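Local coordinates for similar to yteR (Bacilus subtilis) (Clostridium acetobutylicum, PDB 4WU0), which probably hydrolyses unsaturated rhamnogalacturonan fragments of pectin, as a glycoside hydrolase of family GH105 related to YteR, at residues N65-E70 / I74-N79; F117-I122 / Q126-G131; L174-D179 / G199-W204. One frame throughout, in Å; residues are numbered along the deposited sequence.

Contact 1: residues N65-E70 / I74-N79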
loop_
_atom_site.group_PDB
_atom_site.type_symbol
_atom_site.label_atom_id
_atom_site.label_comp_id
_atom_site.label_asym_id
_atom_site.label_seq_id
_atom_site.Cartn_x
_atom_site.Cartn_y
_atom_site.Cartn_z
ATOM N N ASN A 65 5.584 -19.641 7.780
ATOM C CA ASN A 65 4.618 -20.513 7.134
ATOM C C ASN A 65 3.924 -19.793 5.994
ATOM O O ASN A 65 3.394 -18.711 6.193
ATOM C CB ASN A 65 3.600 -20.988 8.155
ATOM C CG ASN A 65 4.249 -21.745 9.299
ATOM O OD1 ASN A 65 5.049 -22.669 9.077
ATOM N ND2 ASN A 65 3.901 -21.367 10.535
ATOM N N GLY A 66 3.950 -20.394 4.803
ATOM C CA GLY A 66 3.295 -19.806 3.646
ATOM C C GLY A 66 4.193 -18.904 2.815
ATOM O O GLY A 66 3.756 -18.335 1.821
ATOM N N TYR A 67 5.450 -18.799 3.219
ATOM C CA TYR A 67 6.451 -18.001 2.511
ATOM C C TYR A 67 7.445 -18.915 1.830
ATOM O O TYR A 67 7.916 -19.863 2.443
ATOM C CB TYR A 67 7.181 -17.125 3.511
ATOM C CG TYR A 67 8.359 -16.381 2.927
ATOM C CD1 TYR A 67 8.174 -15.419 1.944
ATOM C CD2 TYR A 67 9.648 -16.649 3.349
ATOM C CE1 TYR A 67 9.243 -14.730 1.411
ATOM C CE2 TYR A 67 10.731 -15.974 2.823
ATOM C CZ TYR A 67 10.530 -15.010 1.851
ATOM O OH TYR A 67 11.623 -14.350 1.325
ATOM N N LYS A 68 7.767 -18.651 0.566
ATOM C CA LYS A 68 8.877 -19.361 -0.079
ATOM C C LYS A 68 9.692 -18.328 -0.828
ATOM O O LYS A 68 9.223 -17.694 -1.771
ATOM C CB LYS A 68 8.406 -20.484 -1.007
ATOM C CG LYS A 68 9.552 -21.353 -1.547
ATOM C CD LYS A 68 9.019 -22.594 -2.279
ATOM C CE LYS A 68 10.082 -23.240 -3.158
ATOM N NZ LYS A 68 9.552 -24.437 -3.881
ATOM N N LEU A 69 10.901 -18.130 -0.339
ATOM C CA LEU A 69 11.801 -17.128 -0.864
ATOM C C LEU A 69 12.006 -17.276 -2.366
ATOM O O LEU A 69 12.007 -16.281 -3.099
ATOM C CB LEU A 69 13.130 -17.242 -0.127
ATOM C CG LEU A 69 14.215 -16.248 -0.522
ATOM C CD1 LEU A 69 15.083 -15.940 0.682
ATOM C CD2 LEU A 69 15.044 -16.818 -1.643
ATOM N N GLU A 70 12.193 -18.517 -2.816
ATOM C CA GLU A 70 12.513 -18.789 -4.204
ATOM C C GLU A 70 11.390 -18.475 -5.202
ATOM O O GLU A 70 11.617 -18.520 -6.407
ATOM C CB GLU A 70 12.972 -20.248 -4.363
ATOM C CG GLU A 70 14.331 -20.528 -3.731
ATOM C CD GLU A 70 14.287 -20.676 -2.211
ATOM O OE1 GLU A 70 13.179 -20.775 -1.626
ATOM O OE2 GLU A 70 15.379 -20.700 -1.601
ATOM N N ILE A 74 7.323 -10.163 -4.796
ATOM C CA ILE A 74 7.581 -8.962 -4.016
ATOM C C ILE A 74 6.523 -8.741 -2.921
ATOM O O ILE A 74 6.835 -8.149 -1.875
ATOM C CB ILE A 74 7.729 -7.701 -4.918
ATOM C CG1 ILE A 74 8.570 -6.624 -4.242
ATOM C CG2 ILE A 74 6.378 -7.139 -5.331
ATOM C CD1 ILE A 74 10.034 -6.926 -4.235
ATOM N N ASP A 75 5.310 -9.226 -3.148
ATOM C CA ASP A 75 4.214 -9.097 -2.171
ATOM C C ASP A 75 4.594 -9.712 -0.849
ATOM O O ASP A 75 4.132 -9.255 0.205
ATOM C CB ASP A 75 2.914 -9.775 -2.613
ATOM C CG ASP A 75 2.225 -9.077 -3.749
ATOM O OD1 ASP A 75 2.512 -7.899 -4.019
ATOM O OD2 ASP A 75 1.377 -9.719 -4.389
ATOM N N HIS A 76 5.407 -10.766 -0.897
ATOM C CA HIS A 76 5.779 -11.511 0.305
ATOM C C HIS A 76 6.687 -10.751 1.264
ATOM O O HIS A 76 6.907 -11.218 2.380
ATOM C CB HIS A 76 6.466 -12.816 -0.079
ATOM C CG HIS A 76 5.522 -13.861 -0.551
ATOM N ND1 HIS A 76 4.170 -13.636 -0.664
ATOM C CD2 HIS A 76 5.720 -15.147 -0.918
ATOM C CE1 HIS A 76 3.576 -14.739 -1.086
ATOM N NE2 HIS A 76 4.494 -15.668 -1.244
ATOM N N LEU A 77 7.193 -9.585 0.865
ATOM C CA LEU A 77 8.001 -8.751 1.751
ATOM C C LEU A 77 7.184 -7.817 2.638
ATOM O O LEU A 77 7.670 -7.348 3.660
ATOM C CB LEU A 77 9.022 -7.939 0.951
ATOM C CG LEU A 77 9.987 -8.801 0.141
ATOM C CD1 LEU A 77 10.962 -7.899 -0.589
ATOM C CD2 LEU A 77 10.748 -9.805 0.997
ATOM N N ASN A 78 5.952 -7.524 2.253
ATOM C CA ASN A 78 5.227 -6.481 2.963
ATOM C C ASN A 78 5.047 -6.764 4.455
ATOM O O ASN A 78 5.110 -5.855 5.273
ATOM C CB ASN A 78 3.860 -6.236 2.375
ATOM C CG ASN A 78 3.274 -4.930 2.884
ATOM O OD1 ASN A 78 3.857 -3.875 2.676
ATOM N ND2 ASN A 78 2.171 -4.996 3.601
ATOM N N ASN A 79 4.803 -8.023 4.793
ATOM C CA ASN A 79 4.539 -8.406 6.172
ATOM C C ASN A 79 5.791 -8.310 7.056
ATOM O O ASN A 79 5.706 -8.416 8.262
ATOM C CB ASN A 79 3.921 -9.801 6.224
ATOM C CG ASN A 79 2.503 -9.838 5.725
ATOM O OD1 ASN A 79 1.848 -8.808 5.552
ATOM N ND2 ASN A 79 1.999 -11.038 5.501
#
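Tyr67 and His76 carry this surface contact, meeting by van der Waals touch within the loop that joins helix 44-54 to helix 80-90. The CB of His76 lies in the plane of the tyrosine ring, at its edge, 3.7 Å from Tyr67 CE1. On the same side of the phenol, CD1 of Tyr67 also approaches the imidazole, 3.8 Å from His76 CD2. The rings meet obliquely, centroids 5.9 Å apart and planes inclined at 61°. Two loose backbone approaches border them: Gly66 O stands 4.1 Å from His76 NE2, and Lys68 N 4.3 Å from His76 CD2.

The phenol reaches inward because CG of Tyr67 is anti to the backbone N (chi1 173°), although its CB leaves the backbone to one side, not toward segment 74-79. The far end of the ring is held by a hydrogen bond from its hydroxyl to Gln105 OE1 on helix 93-108, while Leu69 N sits over one face near the rim. Trp23 meets both rings, edge-to-face with His76 and at about 60° with Tyr67, and its NE1 bonds to His76 O. Cohesion between the two segments is thus apolar and weakly directional, and the polar ties lead outward: the hydroxyl of Tyr67 is held by Gln105, the backbone of His76 by Trp23 NE1.

Contact 2: residues F117-I122 / Q126-G131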
loop_
_atom_site.group_PDB
_atom_site.type_symbol
_atom_site.label_atom_id
_atom_site.label_comp_id
_atom_site.label_asym_id
_atom_site.label_seq_id
_atom_site.Cartn_x
_atom_site.Cartn_y
_atom_site.Cartn_z
ATOM N N PHE A 117 13.178 -3.998 -8.842
ATOM C CA PHE A 117 12.665 -5.350 -8.608
ATOM C C PHE A 117 11.527 -5.698 -9.593
ATOM O O PHE A 117 10.551 -4.941 -9.735
ATOM C CB PHE A 117 12.077 -5.462 -7.199
ATOM C CG PHE A 117 13.061 -5.233 -6.069
ATOM C CD1 PHE A 117 14.301 -5.857 -6.051
ATOM C CD2 PHE A 117 12.706 -4.433 -4.997
ATOM C CE1 PHE A 117 15.184 -5.653 -4.986
ATOM C CE2 PHE A 117 13.562 -4.232 -3.933
ATOM C CZ PHE A 117 14.805 -4.842 -3.927
ATOM N N TRP A 118 11.622 -6.855 -10.219
ATOM C CA TRP A 118 10.467 -7.454 -10.865
ATOM C C TRP A 118 9.352 -7.651 -9.828
ATOM O O TRP A 118 9.599 -7.997 -8.677
ATOM C CB TRP A 118 10.786 -8.847 -11.394
ATOM C CG TRP A 118 11.732 -8.930 -12.535
ATOM C CD1 TRP A 118 12.356 -7.897 -13.185
ATOM C CD2 TRP A 118 12.148 -10.129 -13.193
ATOM N NE1 TRP A 118 13.140 -8.388 -14.205
ATOM C CE2 TRP A 118 13.046 -9.757 -14.219
ATOM C CE3 TRP A 118 11.867 -11.487 -12.998
ATOM C CZ2 TRP A 118 13.633 -10.688 -15.066
ATOM C CZ3 TRP A 118 12.462 -12.417 -13.832
ATOM C CH2 TRP A 118 13.342 -12.015 -14.851
ATOM N N HIS A 119 8.119 -7.458 -10.252
ATOM C CA HIS A 119 6.996 -7.650 -9.350
ATOM C C HIS A 119 6.973 -9.091 -8.767
ATOM O O HIS A 119 6.808 -9.285 -7.541
ATOM C CB HIS A 119 5.693 -7.337 -10.062
ATOM C CG HIS A 119 4.555 -7.234 -9.113
ATOM N ND1 HIS A 119 4.545 -6.298 -8.100
ATOM C CD2 HIS A 119 3.438 -7.981 -8.960
ATOM C CE1 HIS A 119 3.460 -6.469 -7.368
ATOM N NE2 HIS A 119 2.773 -7.480 -7.871
ATOM N N LYS A 120 7.139 -10.097 -9.624
ATOM C CA LYS A 120 7.288 -11.475 -9.180
ATOM C C LYS A 120 8.124 -12.217 -10.215
ATOM O O LYS A 120 8.215 -11.792 -11.372
ATOM C CB LYS A 120 5.954 -12.231 -9.068
ATOM C CG LYS A 120 4.885 -11.572 -8.208
ATOM C CD LYS A 120 3.647 -12.464 -8.076
ATOM C CE LYS A 120 2.549 -11.761 -7.294
ATOM N NZ LYS A 120 1.369 -12.638 -7.152
ATOM N N ASN A 121 8.695 -13.346 -9.828
ATOM C CA ASN A 121 9.390 -14.190 -10.806
ATOM C C ASN A 121 8.475 -14.562 -11.982
ATOM O O ASN A 121 8.946 -14.662 -13.132
ATOM C CB ASN A 121 9.933 -15.462 -10.132
ATOM C CG ASN A 121 11.383 -15.759 -10.484
ATOM O OD1 ASN A 121 12.112 -14.922 -11.024
ATOM N ND2 ASN A 121 11.815 -16.964 -10.150
ATOM N N ILE A 122 7.174 -14.735 -11.719
ATOM C CA ILE A 122 6.234 -15.113 -12.785
ATOM C C ILE A 122 5.833 -13.928 -13.660
ATOM O O ILE A 122 5.129 -14.105 -14.667
ATOM C CB ILE A 122 4.931 -15.779 -12.258
ATOM C CG1 ILE A 122 4.202 -14.845 -11.298
ATOM C CG2 ILE A 122 5.225 -17.147 -11.642
ATOM C CD1 ILE A 122 2.810 -15.327 -10.961
ATOM N N GLN A 126 8.631 -6.888 -15.299
ATOM C CA GLN A 126 7.462 -6.056 -14.994
ATOM C C GLN A 126 7.618 -5.264 -13.705
ATOM O O GLN A 126 8.053 -5.793 -12.686
ATOM C CB GLN A 126 6.200 -6.910 -14.909
ATOM C CG GLN A 126 5.856 -7.566 -16.224
ATOM C CD GLN A 126 4.693 -8.516 -16.144
ATOM O OE1 GLN A 126 3.726 -8.296 -15.393
ATOM N NE2 GLN A 126 4.776 -9.601 -16.912
ATOM N N ILE A 127 7.242 -3.990 -13.763
ATOM C CA ILE A 127 7.142 -3.154 -12.583
ATOM C C ILE A 127 5.666 -2.837 -12.398
ATOM O O ILE A 127 5.055 -2.241 -13.276
ATOM C CB ILE A 127 7.895 -1.827 -12.732
ATOM C CG1 ILE A 127 9.384 -2.090 -13.001
ATOM C CG2 ILE A 127 7.706 -0.974 -11.466
ATOM C CD1 ILE A 127 10.164 -0.855 -13.419
ATOM N N TRP A 128 5.085 -3.236 -11.272
ATOM C CA TRP A 128 3.727 -2.812 -10.911
ATOM C C TRP A 128 3.812 -1.854 -9.730
ATOM O O TRP A 128 4.652 -2.039 -8.828
ATOM C CB TRP A 128 2.842 -3.978 -10.475
ATOM C CG TRP A 128 2.683 -5.162 -11.399
ATOM C CD1 TRP A 128 3.462 -5.524 -12.469
ATOM C CD2 TRP A 128 1.675 -6.171 -11.277
ATOM N NE1 TRP A 128 2.979 -6.698 -13.020
ATOM C CE2 TRP A 128 1.890 -7.113 -12.302
ATOM C CE3 TRP A 128 0.612 -6.367 -10.393
ATOM C CZ2 TRP A 128 1.076 -8.232 -12.468
ATOM C CZ3 TRP A 128 -0.191 -7.467 -10.562
ATOM C CH2 TRP A 128 0.041 -8.392 -11.586
ATOM N N LEU A 129 2.967 -0.827 -9.730
ATOM C CA LEU A 129 3.027 0.175 -8.660
ATOM C C LEU A 129 2.905 -0.487 -7.288
ATOM O O LEU A 129 3.574 -0.052 -6.332
ATOM C CB LEU A 129 1.922 1.228 -8.813
ATOM C CG LEU A 129 2.029 2.210 -9.981
ATOM C CD1 LEU A 129 0.910 3.198 -9.971
ATOM C CD2 LEU A 129 3.380 2.919 -9.941
ATOM N N ASP A 130 2.033 -1.494 -7.173
ATOM C CA ASP A 130 1.831 -2.195 -5.911
ATOM C C ASP A 130 3.163 -2.563 -5.262
ATOM O O ASP A 130 3.305 -2.469 -4.047
ATOM C CB ASP A 130 1.034 -3.521 -6.072
ATOM C CG ASP A 130 -0.204 -3.414 -6.940
ATOM O OD1 ASP A 130 -0.167 -2.769 -7.985
ATOM O OD2 ASP A 130 -1.236 -4.028 -6.572
ATOM N N GLY A 131 4.126 -3.034 -6.062
ATOM C CA GLY A 131 5.385 -3.538 -5.553
ATOM C C GLY A 131 6.261 -2.533 -4.844
ATOM O O GLY A 131 7.080 -2.899 -4.009
HETATM O O HOH W 1 6.329 -4.136 -8.743
#
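His119 lies flat on Trp128, and this offset stack is the heart of the contact. The imidazole and the five-membered ring of the indole are nearly parallel, planes at 8°, with centroids separated by 4.1 Å. The rings come closest where His119 CD2 lies over Trp128 CD2, at 3.4 Å. Each CB also sits over the other's ring, a reciprocal pair of CH-pi contacts. With CG anti to the backbone N (chi1 -168°), the imidazole lies across the indole while its CE1 turns to Gly131, 3.7 Å from Gly131 N. One water bridges His119 and Trp128: it is 2.9 Å from His119 ND1 and accepts from Trp128 N at 3.0 Å.

Gln126 fixes both partners. Gln126 O accepts from His119 N at 2.9 Å and is also touched by the CA of Trp118. Its side-chain OE1 takes the indole N-H through an in-plane lone pair, Trp128 NE1 to Gln126 OE1 being 3.0 Å and nearly straight at 167°. That bond steadies the rotation of the indole under the histidine; Gln126 NE2 is itself tied to Glu184.

Segment 126-131 runs from strand 126-128 straight into helix 129-146, and the loop 117-122 that follows helix 93-108 folds against this junction. Strand 177-179 pairs antiparallel with 126-128, while helices 152-166 and 199-215 pack on Leu129.

Contact 3: residues L174-D179 / G199-W204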
loop_
_atom_site.group_PDB
_atom_site.type_symbol
_atom_site.label_atom_id
_atom_site.label_comp_id
_atom_site.label_asym_id
_atom_site.label_seq_id
_atom_site.Cartn_x
_atom_site.Cartn_y
_atom_site.Cartn_z
ATOM N N LEU A 174 -0.007 7.758 -12.757
ATOM C CA LEU A 174 0.845 6.636 -13.141
ATOM C C LEU A 174 -0.005 5.404 -13.401
ATOM O O LEU A 174 -0.930 5.084 -12.648
ATOM C CB LEU A 174 1.882 6.306 -12.049
ATOM C CG LEU A 174 3.097 7.222 -11.907
ATOM C CD1 LEU A 174 2.704 8.585 -11.398
ATOM C CD2 LEU A 174 4.150 6.602 -10.990
ATOM N N TYR A 175 0.297 4.730 -14.497
ATOM C CA TYR A 175 -0.390 3.506 -14.854
ATOM C C TYR A 175 -0.055 2.396 -13.870
ATOM O O TYR A 175 0.989 2.403 -13.230
ATOM C CB TYR A 175 -0.004 3.072 -16.265
ATOM C CG TYR A 175 -0.415 4.039 -17.331
ATOM C CD1 TYR A 175 -1.674 3.980 -17.896
ATOM C CD2 TYR A 175 0.457 5.020 -17.774
ATOM C CE1 TYR A 175 -2.056 4.882 -18.882
ATOM C CE2 TYR A 175 0.074 5.921 -18.743
ATOM C CZ TYR A 175 -1.179 5.841 -19.286
ATOM O OH TYR A 175 -1.555 6.729 -20.264
ATOM N N HIS A 176 -0.941 1.413 -13.791
ATOM C CA HIS A 176 -0.825 0.307 -12.849
ATOM C C HIS A 176 0.501 -0.470 -13.027
ATOM O O HIS A 176 1.197 -0.754 -12.056
ATOM C CB HIS A 176 -2.024 -0.606 -13.071
ATOM C CG HIS A 176 -2.141 -1.755 -12.115
ATOM N ND1 HIS A 176 -3.201 -2.635 -12.170
ATOM C CD2 HIS A 176 -1.352 -2.181 -11.104
ATOM C CE1 HIS A 176 -3.053 -3.556 -11.238
ATOM N NE2 HIS A 176 -1.953 -3.293 -10.564
ATOM N N ALA A 177 0.861 -0.773 -14.270
ATOM C CA ALA A 177 2.018 -1.619 -14.533
ATOM C C ALA A 177 2.711 -1.303 -15.848
ATOM O O ALA A 177 2.142 -0.664 -16.752
ATOM C CB ALA A 177 1.601 -3.088 -14.527
ATOM N N TYR A 178 3.933 -1.826 -15.941
ATOM C CA TYR A 178 4.872 -1.589 -17.029
ATOM C C TYR A 178 5.591 -2.905 -17.310
ATOM O O TYR A 178 6.054 -3.553 -16.377
ATOM C CB TYR A 178 5.885 -0.530 -16.578
ATOM C CG TYR A 178 7.101 -0.346 -17.442
ATOM C CD1 TYR A 178 6.996 0.095 -18.751
ATOM C CD2 TYR A 178 8.371 -0.586 -16.932
ATOM C CE1 TYR A 178 8.127 0.275 -19.541
ATOM C CE2 TYR A 178 9.503 -0.399 -17.710
ATOM C CZ TYR A 178 9.374 0.037 -19.008
ATOM O OH TYR A 178 10.512 0.222 -19.774
ATOM N N ASP A 179 5.670 -3.298 -18.581
ATOM C CA ASP A 179 6.452 -4.451 -19.006
ATOM C C ASP A 179 7.614 -3.950 -19.862
ATOM O O ASP A 179 7.436 -3.573 -21.013
ATOM C CB ASP A 179 5.612 -5.418 -19.835
ATOM C CG ASP A 179 6.371 -6.669 -20.217
ATOM O OD1 ASP A 179 7.570 -6.773 -19.902
ATOM O OD2 ASP A 179 5.776 -7.553 -20.851
ATOM N N GLY A 199 -7.130 3.030 -9.114
ATOM C CA GLY A 199 -7.111 3.736 -7.848
ATOM C C GLY A 199 -6.163 3.152 -6.818
ATOM O O GLY A 199 -5.320 3.856 -6.247
ATOM N N ARG A 200 -6.303 1.860 -6.549
ATOM C CA ARG A 200 -5.479 1.270 -5.502
ATOM C C ARG A 200 -3.986 1.285 -5.868
ATOM O O ARG A 200 -3.147 1.469 -4.992
ATOM C CB ARG A 200 -5.942 -0.145 -5.142
ATOM C CG ARG A 200 -4.990 -0.806 -4.150
ATOM C CD ARG A 200 -5.585 -1.897 -3.271
ATOM N NE ARG A 200 -5.901 -3.139 -3.975
ATOM C CZ ARG A 200 -7.111 -3.676 -4.071
ATOM N NH1 ARG A 200 -7.255 -4.836 -4.686
ATOM N NH2 ARG A 200 -8.172 -3.105 -3.517
ATOM N N ALA A 201 -3.670 1.136 -7.137
ATOM C CA ALA A 201 -2.268 1.182 -7.561
ATOM C C ALA A 201 -1.650 2.541 -7.285
ATOM O O ALA A 201 -0.525 2.634 -6.747
ATOM C CB ALA A 201 -2.146 0.822 -8.993
ATOM N N MET A 202 -2.349 3.616 -7.637
ATOM C CA MET A 202 -1.861 4.927 -7.240
ATOM C C MET A 202 -1.779 5.057 -5.731
ATOM O O MET A 202 -0.860 5.666 -5.217
ATOM C CB MET A 202 -2.729 6.049 -7.802
ATOM C CG MET A 202 -2.434 6.400 -9.242
ATOM S SD MET A 202 -0.779 7.091 -9.510
ATOM C CE MET A 202 -0.825 8.655 -8.619
ATOM N N GLY A 203 -2.749 4.502 -5.012
ATOM C CA GLY A 203 -2.715 4.505 -3.556
ATOM C C GLY A 203 -1.451 3.841 -3.012
ATOM O O GLY A 203 -0.808 4.369 -2.114
ATOM N N TRP A 204 -1.089 2.677 -3.545
ATOM C CA TRP A 204 0.133 2.013 -3.117
ATOM C C TRP A 204 1.337 2.928 -3.287
ATOM O O TRP A 204 2.182 3.036 -2.406
ATOM C CB TRP A 204 0.397 0.755 -3.929
ATOM C CG TRP A 204 -0.538 -0.442 -3.682
ATOM C CD1 TRP A 204 -1.156 -1.198 -4.644
ATOM C CD2 TRP A 204 -0.906 -1.039 -2.424
ATOM N NE1 TRP A 204 -1.868 -2.210 -4.068
ATOM C CE2 TRP A 204 -1.746 -2.126 -2.710
ATOM C CE3 TRP A 204 -0.610 -0.761 -1.086
ATOM C CZ2 TRP A 204 -2.303 -2.921 -1.722
ATOM C CZ3 TRP A 204 -1.157 -1.565 -0.110
ATOM C CH2 TRP A 204 -1.988 -2.635 -0.432
#
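Ala201 and Met202, in the first turns of helix 199-215, make the touches with segment 174-179. At the start of the helix, Gly199 O accepts a backbone hydrogen bond from Gly203 N; Arg200 turns to other partners, its NH2 bonding to Cys317 O and Ser265 OG. Ala201 aims its methyl at His176, with CB 3.8 Å from His176 CD2 and oblique to the ring. The imidazole stands beside the helix with CG anti to the backbone N, and one of its nitrogens, ND1, is hydrogen-bonded to the hydroxyl of Tyr335.

Met202 comes next. The bend at chi2 (-65°) brings SD toward Leu174, and a further bend at chi3 turns only the terminal methyl. There SD accepts a weak hydrogen bond from Leu174 N, 3.4 Å long and with an angle of 154° at the hydrogen. The same sulfur rests 3.8 Å from Leu174 CB, combining a soft acceptor with apolar packing in a buried place.

Trp204 turns to helix 129-146, where it packs on Asp130 and Met134. Leu129 at the start of that helix touches both Leu174 and Ala201, and Cys233 of helix 223-240 meets Leu174 and Met202 as well. The turn leading into strand 177-179 is therefore lodged among three helices.

In the fold
The three contacts follow one another along the chain. Contacts 1 and 2, centres about 13 Å apart, join through a probable hydrogen bond from Ile74 N to His119 O (2.9 Å) and through Ile74 packing on Phe117 and Gly131. Contacts 2 and 3, centres about 11 Å apart, share the two-stranded antiparallel sheet through probable hydrogen bonds Ile127 N to Tyr178 O and Leu129 N to His176 O, each 2.9 Å. A weak hydrogen bond joins His176 NE2 and Asp130 OD1. Contacts 1 and 3, centres about 21 Å apart, do not touch, so contact 2 links them. Loops and strands gathered at helix ends are consistent with the family's (alpha/alpha)6 barrel, where such loops probably border the substrate pocket.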